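Local coordinates for protein tyrocidine synthase 2 (Brevibacillus parabrevis, PDB 6TA8) that contains a condensation domain of the nonribosomal peptide synthetase kind, a two-lobed fold with the HHxxxDG signature motif between its halves, at residues Val160-His164 / Leu165-Gly169; Leu287-Lys290 / Asp291-Thr295; Leu441-Glu444 / Glu445-Ala449. One frame throughout, in Å; residues are numbered along the deposited sequence.

Contact 1: Val160-His164 / Leu165-Gly169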
loop_
_atom_site.group_PDB
_atom_site.type_symbol
_atom_site.label_atom_id
_atom_site.label_comp_id
_atom_site.label_asym_id
_atom_site.label_seq_id
_atom_site.Cartn_x
_atom_site.Cartn_y
_atom_site.Cartn_z
ATOM N N VAL A 160 6.785 -13.755 5.860
ATOM C CA VAL A 160 7.763 -12.783 5.377
ATOM C C VAL A 160 7.247 -11.403 5.766
ATOM O O VAL A 160 6.346 -10.864 5.115
ATOM C CB VAL A 160 7.991 -12.881 3.865
ATOM C CG1 VAL A 160 9.008 -11.843 3.417
ATOM C CG2 VAL A 160 8.447 -14.282 3.480
ATOM N N ALA A 161 7.815 -10.828 6.822
ATOM C CA ALA A 161 7.415 -9.519 7.323
ATOM C C ALA A 161 8.524 -8.512 7.058
ATOM O O ALA A 161 9.682 -8.746 7.421
ATOM C CB ALA A 161 7.097 -9.577 8.818
ATOM N N ILE A 162 8.169 -7.398 6.422
ATOM C CA ILE A 162 9.115 -6.346 6.073
ATOM C C ILE A 162 8.531 -5.007 6.495
ATOM O O ILE A 162 7.342 -4.745 6.284
ATOM C CB ILE A 162 9.435 -6.339 4.562
ATOM C CG1 ILE A 162 9.830 -7.738 4.086
ATOM C CG2 ILE A 162 10.543 -5.347 4.255
ATOM C CD1 ILE A 162 10.102 -7.816 2.606
ATOM N N HIS A 163 9.369 -4.161 7.091
ATOM C CA HIS A 163 8.937 -2.823 7.472
ATOM C C HIS A 163 8.474 -2.048 6.244
ATOM O O HIS A 163 9.082 -2.126 5.173
ATOM C CB HIS A 163 10.075 -2.077 8.170
ATOM C CG HIS A 163 9.619 -0.911 8.990
ATOM N ND1 HIS A 163 9.420 0.344 8.454
ATOM C CD2 HIS A 163 9.323 -0.809 10.308
ATOM C CE1 HIS A 163 9.021 1.168 9.407
ATOM N NE2 HIS A 163 8.955 0.494 10.542
ATOM N N HIS A 164 7.387 -1.293 6.408
ATOM C CA HIS A 164 6.751 -0.604 5.290
ATOM C C HIS A 164 7.629 0.475 4.668
ATOM O O HIS A 164 7.273 0.999 3.608
ATOM C CB HIS A 164 5.429 0.012 5.748
ATOM C CG HIS A 164 4.435 0.206 4.646
ATOM N ND1 HIS A 164 4.783 0.164 3.312
ATOM C CD2 HIS A 164 3.102 0.442 4.679
ATOM C CE1 HIS A 164 3.707 0.363 2.572
ATOM N NE2 HIS A 164 2.674 0.536 3.377
ATOM N N LEU A 165 8.760 0.814 5.287
ATOM C CA LEU A 165 9.594 1.898 4.787
ATOM C C LEU A 165 10.368 1.532 3.526
ATOM O O LEU A 165 10.988 2.420 2.931
ATOM C CB LEU A 165 10.574 2.346 5.873
ATOM C CG LEU A 165 10.106 3.464 6.805
ATOM C CD1 LEU A 165 11.122 3.688 7.914
ATOM C CD2 LEU A 165 9.868 4.749 6.024
ATOM N N VAL A 166 10.350 0.268 3.102
ATOM C CA VAL A 166 11.182 -0.169 1.984
ATOM C C VAL A 166 10.401 -1.062 1.027
ATOM O O VAL A 166 10.985 -1.666 0.120
ATOM C CB VAL A 166 12.441 -0.898 2.489
ATOM C CG1 VAL A 166 13.410 0.080 3.138
ATOM C CG2 VAL A 166 12.060 -2.005 3.462
ATOM N N VAL A 167 9.083 -1.160 1.213
ATOM C CA VAL A 167 8.244 -2.020 0.385
ATOM C C VAL A 167 6.886 -1.365 0.188
ATOM O O VAL A 167 6.434 -0.558 1.004
ATOM C CB VAL A 167 8.052 -3.432 0.996
ATOM C CG1 VAL A 167 9.284 -4.296 0.775
ATOM C CG2 VAL A 167 7.712 -3.328 2.473
ATOM N N ASP A 168 6.226 -1.730 -0.909
ATOM C CA ASP A 168 4.842 -1.347 -1.158
ATOM C C ASP A 168 4.172 -2.476 -1.938
ATOM O O ASP A 168 4.733 -3.566 -2.086
ATOM C CB ASP A 168 4.763 0.008 -1.875
ATOM C CG ASP A 168 5.504 0.024 -3.203
ATOM O OD1 ASP A 168 6.095 -1.004 -3.590
ATOM O OD2 ASP A 168 5.493 1.083 -3.865
ATOM N N GLY A 169 2.968 -2.207 -2.446
ATOM C CA GLY A 169 2.200 -3.254 -3.105
ATOM C C GLY A 169 2.904 -3.834 -4.318
ATOM O O GLY A 169 2.982 -5.054 -4.481
#
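His164 ND1 donates a hydrogen bond to Val167 O at 2.9 Å. The carbonyl oxygen lies at the edge of the imidazole, in the ring plane, though the angle at the hydrogen is a bent 132°. CG of His164 is swung anti to the backbone N (chi1 -155°), which carries the ring back alongside the turn. The turn belongs to the HHxxxDG motif of condensation domains, here His163 to Gly169.

His163 behaves differently. Its ND1 accepts Leu165 N at 3.3 Å, with the donor 20° out of the ring plane. The Leu165 side chain runs beside the ring in the same direction, CD1 lying 3.6 Å from His163 CE1. NE2 of His163 bonds to Arg52 O, so both ring nitrogens are held.

Ile162 CG2 meets Val166 CG2 at 3.8 Å. It meets Val167 CG1 as well, and both valines cross Ile162 at roughly a right angle.

Asp168 is the N-cap of helix 169-187. Its OD1 bonds to Ser171 OG, and its OD2 forms a salt bridge with Arg307. The turn therefore joins the end of strand 155-163 to that helix. Strand 56-63 lies alongside, and helix 39-46 packs on Leu165.

Contact 2: Leu287-Lys290 / Asp291-Thr295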
loop_
_atom_site.group_PDB
_atom_site.type_symbol
_atom_site.label_atom_id
_atom_site.label_comp_id
_atom_site.label_asym_id
_atom_site.label_seq_id
_atom_site.Cartn_x
_atom_site.Cartn_y
_atom_site.Cartn_z
ATOM N N LEU A 287 -21.190 7.869 -4.066
ATOM C CA LEU A 287 -22.615 7.672 -3.829
ATOM C C LEU A 287 -22.869 6.952 -2.513
ATOM O O LEU A 287 -23.905 7.176 -1.876
ATOM C CB LEU A 287 -23.238 6.892 -4.985
ATOM C CG LEU A 287 -22.890 7.381 -6.388
ATOM C CD1 LEU A 287 -23.430 6.414 -7.422
ATOM C CD2 LEU A 287 -23.431 8.780 -6.622
ATOM N N ALA A 288 -21.944 6.086 -2.094
ATOM C CA ALA A 288 -22.100 5.393 -0.820
ATOM C C ALA A 288 -22.052 6.373 0.345
ATOM O O ALA A 288 -22.906 6.333 1.237
ATOM C CB ALA A 288 -21.020 4.321 -0.671
ATOM N N VAL A 289 -21.060 7.269 0.348
ATOM C CA VAL A 289 -20.964 8.279 1.398
ATOM C C VAL A 289 -22.172 9.206 1.365
ATOM O O VAL A 289 -22.610 9.708 2.408
ATOM C CB VAL A 289 -19.642 9.062 1.262
ATOM C CG1 VAL A 289 -19.498 10.081 2.383
ATOM C CG2 VAL A 289 -18.457 8.107 1.251
ATOM N N LYS A 290 -22.736 9.442 0.178
ATOM C CA LYS A 290 -23.918 10.292 0.074
ATOM C C LYS A 290 -25.124 9.641 0.742
ATOM O O LYS A 290 -25.845 10.288 1.509
ATOM C CB LYS A 290 -24.214 10.601 -1.394
ATOM C CG LYS A 290 -25.474 11.422 -1.610
ATOM C CD LYS A 290 -25.707 11.703 -3.085
ATOM C CE LYS A 290 -27.001 12.469 -3.303
ATOM N NZ LYS A 290 -27.000 13.776 -2.590
ATOM N N ASP A 291 -25.359 8.359 0.463
ATOM C CA ASP A 291 -26.468 7.653 1.094
ATOM C C ASP A 291 -26.207 7.338 2.560
ATOM O O ASP A 291 -27.146 6.965 3.271
ATOM C CB ASP A 291 -26.764 6.355 0.341
ATOM C CG ASP A 291 -27.662 6.571 -0.857
ATOM O OD1 ASP A 291 -28.767 7.125 -0.680
ATOM O OD2 ASP A 291 -27.263 6.189 -1.976
ATOM N N TRP A 292 -24.969 7.484 3.027
ATOM C CA TRP A 292 -24.586 7.115 4.384
ATOM C C TRP A 292 -24.401 8.325 5.291
ATOM O O TRP A 292 -24.959 8.366 6.391
ATOM C CB TRP A 292 -23.302 6.277 4.345
ATOM C CG TRP A 292 -22.770 5.895 5.687
ATOM C CD1 TRP A 292 -23.294 4.978 6.549
ATOM C CD2 TRP A 292 -21.596 6.412 6.316
ATOM N NE1 TRP A 292 -22.521 4.895 7.681
ATOM C CE2 TRP A 292 -21.472 5.766 7.563
ATOM C CE3 TRP A 292 -20.641 7.358 5.949
ATOM C CZ2 TRP A 292 -20.432 6.039 8.441
ATOM C CZ3 TRP A 292 -19.615 7.619 6.812
ATOM C CH2 TRP A 292 -19.514 6.967 8.050
ATOM N N ALA A 293 -23.628 9.316 4.852
ATOM C CA ALA A 293 -23.384 10.516 5.638
ATOM C C ALA A 293 -24.240 11.697 5.202
ATOM O O ALA A 293 -24.177 12.754 5.837
ATOM C CB ALA A 293 -21.902 10.898 5.570
ATOM N N HIS A 294 -25.034 11.540 4.140
ATOM C CA HIS A 294 -25.916 12.595 3.636
ATOM C C HIS A 294 -25.128 13.854 3.282
ATOM O O HIS A 294 -25.429 14.958 3.741
ATOM C CB HIS A 294 -27.036 12.900 4.635
ATOM C CG HIS A 294 -27.926 11.729 4.913
ATOM N ND1 HIS A 294 -27.897 11.039 6.106
ATOM C CD2 HIS A 294 -28.863 11.119 4.149
ATOM C CE1 HIS A 294 -28.781 10.058 6.066
ATOM N NE2 HIS A 294 -29.381 10.085 4.890
ATOM N N THR A 295 -24.106 13.676 2.453
ATOM C CA THR A 295 -23.273 14.761 1.957
ATOM C C THR A 295 -23.405 14.852 0.441
ATOM O O THR A 295 -24.115 14.070 -0.195
ATOM C CB THR A 295 -21.807 14.554 2.352
ATOM O OG1 THR A 295 -21.220 13.554 1.508
ATOM C CG2 THR A 295 -21.696 14.113 3.803
#
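Val289 and Thr295 meet obliquely at the C-terminal end of helix 277-293. The helix stops where His294 takes a positive phi (58°) and turns the chain. Thr295 is thereby brought back beside the last turn, next to Val289 and Lys290.

The side chains leave this turn in different directions. Val289 turns CG1 toward the end of the helix, with that methyl opposite the backbone N (chi1 -178°). There Val289 CG1 packs on Ala293 CB at 4.1 Å. Lys290 runs out fully extended as far as CE, and its CG passes 3.3 Å from Thr295 O. The aliphatic part of the lysine thus lies alongside the outgoing chain. A bend at the last torsion then sends NZ to Asn296 OD1, its hydrogen-bond partner just beyond. Trp292 points its indole away from Val289 and Lys290, and only its CB stays close, 3.1 Å from Ala288 O. The ring reaches helix 445-466, where NE1 bonds to Thr447 O. Leu287 also leans outward, onto helix 339-351 and His458.

The backbone holds the turn together. Asp291 N bonds to Leu287 O at 3.0 Å. Ala293 N bonds to Val289 O at 2.7 Å. The same oxygen receives a weak bond from Trp292 N and another from His294 N. His294 N also makes a weak bond to Lys290 O. Several amides thus converge on the carbonyls of Val289 and Lys290.

Thr295 closes the group. Its OG1 sits between the backbone N and the carbonyl carbon (chi1 77°). This hydroxyl is buried without a polar partner in the model, and OG1 lies 4.0 Å from Val289 CG1.

Contact 3: Leu441-Glu444 / Glu445-Ala449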
loop_
_atom_site.group_PDB
_atom_site.type_symbol
_atom_site.label_atom_id
_atom_site.label_comp_id
_atom_site.label_asym_id
_atom_site.label_seq_id
_atom_site.Cartn_x
_atom_site.Cartn_y
_atom_site.Cartn_z
ATOM N N LEU A 441 -13.999 2.903 18.872
ATOM C CA LEU A 441 -14.323 4.015 19.756
ATOM C C LEU A 441 -14.965 5.183 19.021
ATOM O O LEU A 441 -15.359 6.160 19.668
ATOM C CB LEU A 441 -13.067 4.493 20.490
ATOM C CG LEU A 441 -12.078 3.434 20.984
ATOM C CD1 LEU A 441 -10.980 4.096 21.798
ATOM C CD2 LEU A 441 -12.774 2.354 21.801
ATOM N N GLN A 442 -15.082 5.106 17.699
ATOM C CA GLN A 442 -15.738 6.135 16.906
ATOM C C GLN A 442 -16.969 5.641 16.167
ATOM O O GLN A 442 -17.884 6.433 15.929
ATOM C CB GLN A 442 -14.758 6.729 15.882
ATOM C CG GLN A 442 -13.726 7.662 16.481
ATOM C CD GLN A 442 -12.651 8.053 15.490
ATOM O OE1 GLN A 442 -12.221 7.240 14.670
ATOM N NE2 GLN A 442 -12.210 9.303 15.558
ATOM N N TYR A 443 -17.020 4.362 15.803
ATOM C CA TYR A 443 -18.139 3.803 15.061
ATOM C C TYR A 443 -18.536 2.463 15.648
ATOM O O TYR A 443 -17.681 1.682 16.071
ATOM C CB TYR A 443 -17.798 3.596 13.588
ATOM C CG TYR A 443 -17.701 4.872 12.820
ATOM C CD1 TYR A 443 -18.843 5.562 12.440
ATOM C CD2 TYR A 443 -16.467 5.394 12.477
ATOM C CE1 TYR A 443 -18.752 6.737 11.736
ATOM C CE2 TYR A 443 -16.367 6.562 11.776
ATOM C CZ TYR A 443 -17.509 7.229 11.409
ATOM O OH TYR A 443 -17.391 8.397 10.714
ATOM N N GLU A 444 -19.836 2.203 15.657
ATOM C CA GLU A 444 -20.341 0.866 15.903
ATOM C C GLU A 444 -20.385 0.105 14.586
ATOM O O GLU A 444 -20.584 0.692 13.518
ATOM C CB GLU A 444 -21.728 0.916 16.546
ATOM C CG GLU A 444 -21.726 1.521 17.942
ATOM C CD GLU A 444 -23.120 1.706 18.508
ATOM O OE1 GLU A 444 -24.021 2.125 17.752
ATOM O OE2 GLU A 444 -23.315 1.436 19.713
ATOM N N GLU A 445 -20.184 -1.213 14.668
ATOM C CA GLU A 445 -20.111 -2.036 13.465
ATOM C C GLU A 445 -21.360 -1.921 12.601
ATOM O O GLU A 445 -21.301 -2.208 11.401
ATOM C CB GLU A 445 -19.875 -3.500 13.840
ATOM C CG GLU A 445 -19.250 -4.326 12.728
ATOM C CD GLU A 445 -19.406 -5.816 12.948
ATOM O OE1 GLU A 445 -20.527 -6.333 12.755
ATOM O OE2 GLU A 445 -18.406 -6.472 13.311
ATOM N N LYS A 446 -22.484 -1.502 13.185
ATOM C CA LYS A 446 -23.716 -1.344 12.422
ATOM C C LYS A 446 -23.667 -0.100 11.542
ATOM O O LYS A 446 -24.185 -0.109 10.420
ATOM C CB LYS A 446 -24.917 -1.283 13.370
ATOM C CG LYS A 446 -25.446 -2.642 13.836
ATOM C CD LYS A 446 -24.429 -3.410 14.675
ATOM C CE LYS A 446 -23.964 -2.600 15.877
ATOM N NZ LYS A 446 -22.615 -3.028 16.346
ATOM N N THR A 447 -23.052 0.977 12.037
ATOM C CA THR A 447 -22.891 2.179 11.226
ATOM C C THR A 447 -21.938 1.933 10.062
ATOM O O THR A 447 -22.147 2.449 8.958
ATOM C CB THR A 447 -22.389 3.334 12.092
ATOM O OG1 THR A 447 -23.260 3.503 13.217
ATOM C CG2 THR A 447 -22.345 4.630 11.293
ATOM N N ILE A 448 -20.887 1.144 10.290
ATOM C CA ILE A 448 -19.954 0.827 9.214
ATOM C C ILE A 448 -20.591 -0.140 8.225
ATOM O O ILE A 448 -20.379 -0.036 7.011
ATOM C CB ILE A 448 -18.644 0.267 9.797
ATOM C CG1 ILE A 448 -17.997 1.296 10.726
ATOM C CG2 ILE A 448 -17.683 -0.119 8.683
ATOM C CD1 ILE A 448 -17.711 2.623 10.056
ATOM N N ALA A 449 -21.386 -1.091 8.724
ATOM C CA ALA A 449 -22.046 -2.044 7.836
ATOM C C ALA A 449 -23.034 -1.355 6.906
ATOM O O ALA A 449 -23.278 -1.835 5.794
ATOM C CB ALA A 449 -22.754 -3.125 8.653
#
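The N-terminus of helix 445-466 is set by Glu444, its N-cap residue, whose carbonyl meets the amides of the first turn. Ile448 N donates to Glu444 O at 3.3 Å. The bond is fairly straight, 159° at the hydrogen, and lies in the carbonyl plane. Thr447 N comes nearer to Glu444 O, 2.9 Å, but its bond is bent and weak.

One residue earlier, Tyr443 lays its ring against the side chains of that turn. Ile448 CD1 stands over one face of the ring, 4.0 Å from the centroid, in a CH-pi contact. The methyl is nearer the CB end of the ring, with CD1 3.6 Å from Tyr443 CG. Two successive bends of about -60° in Ile448 bring CD1 back toward the tyrosine. Thr447 adds its CG2, 3.8 Å from Tyr443 CD1, in an oblique approach. Both side chains cross the tyrosine at about a right angle.

The polar ends are held by the loop before strand 250-256. Tyr443 OH bonds to Pro237 O. Asp239 OD2 takes both Thr447 OG1 and Glu444 N, tying the first turn to the residue that starts it. Ile448 also packs on Tyr438 of strand 431-439 and Leu253 of strand 250-256. The helix thus starts against two neighbouring strands of the six-stranded sheet.

How the contacts relate
Contacts 2 and 3 are joined directly, with centres about 15 Å apart. Trp292 NE1 lies 2.8 Å from Thr447 O, a probable hydrogen bond, and Trp292 CH2 packs 3.7 Å from Tyr443 OH. The end of helix 277-293 is thus fastened to the start of helix 445-466. Pro237 touches both sites, through Ala293 and Tyr443. Contact 1 lies apart, nearer the middle of the chain. Its centre is about 34 Å from that of contact 2 and about 30 Å from that of contact 3. It carries the HHxxxDG motif at the end of a strand of the five-stranded sheet, whereas contact 3 borders the six-stranded one. All three fall within the condensation domain.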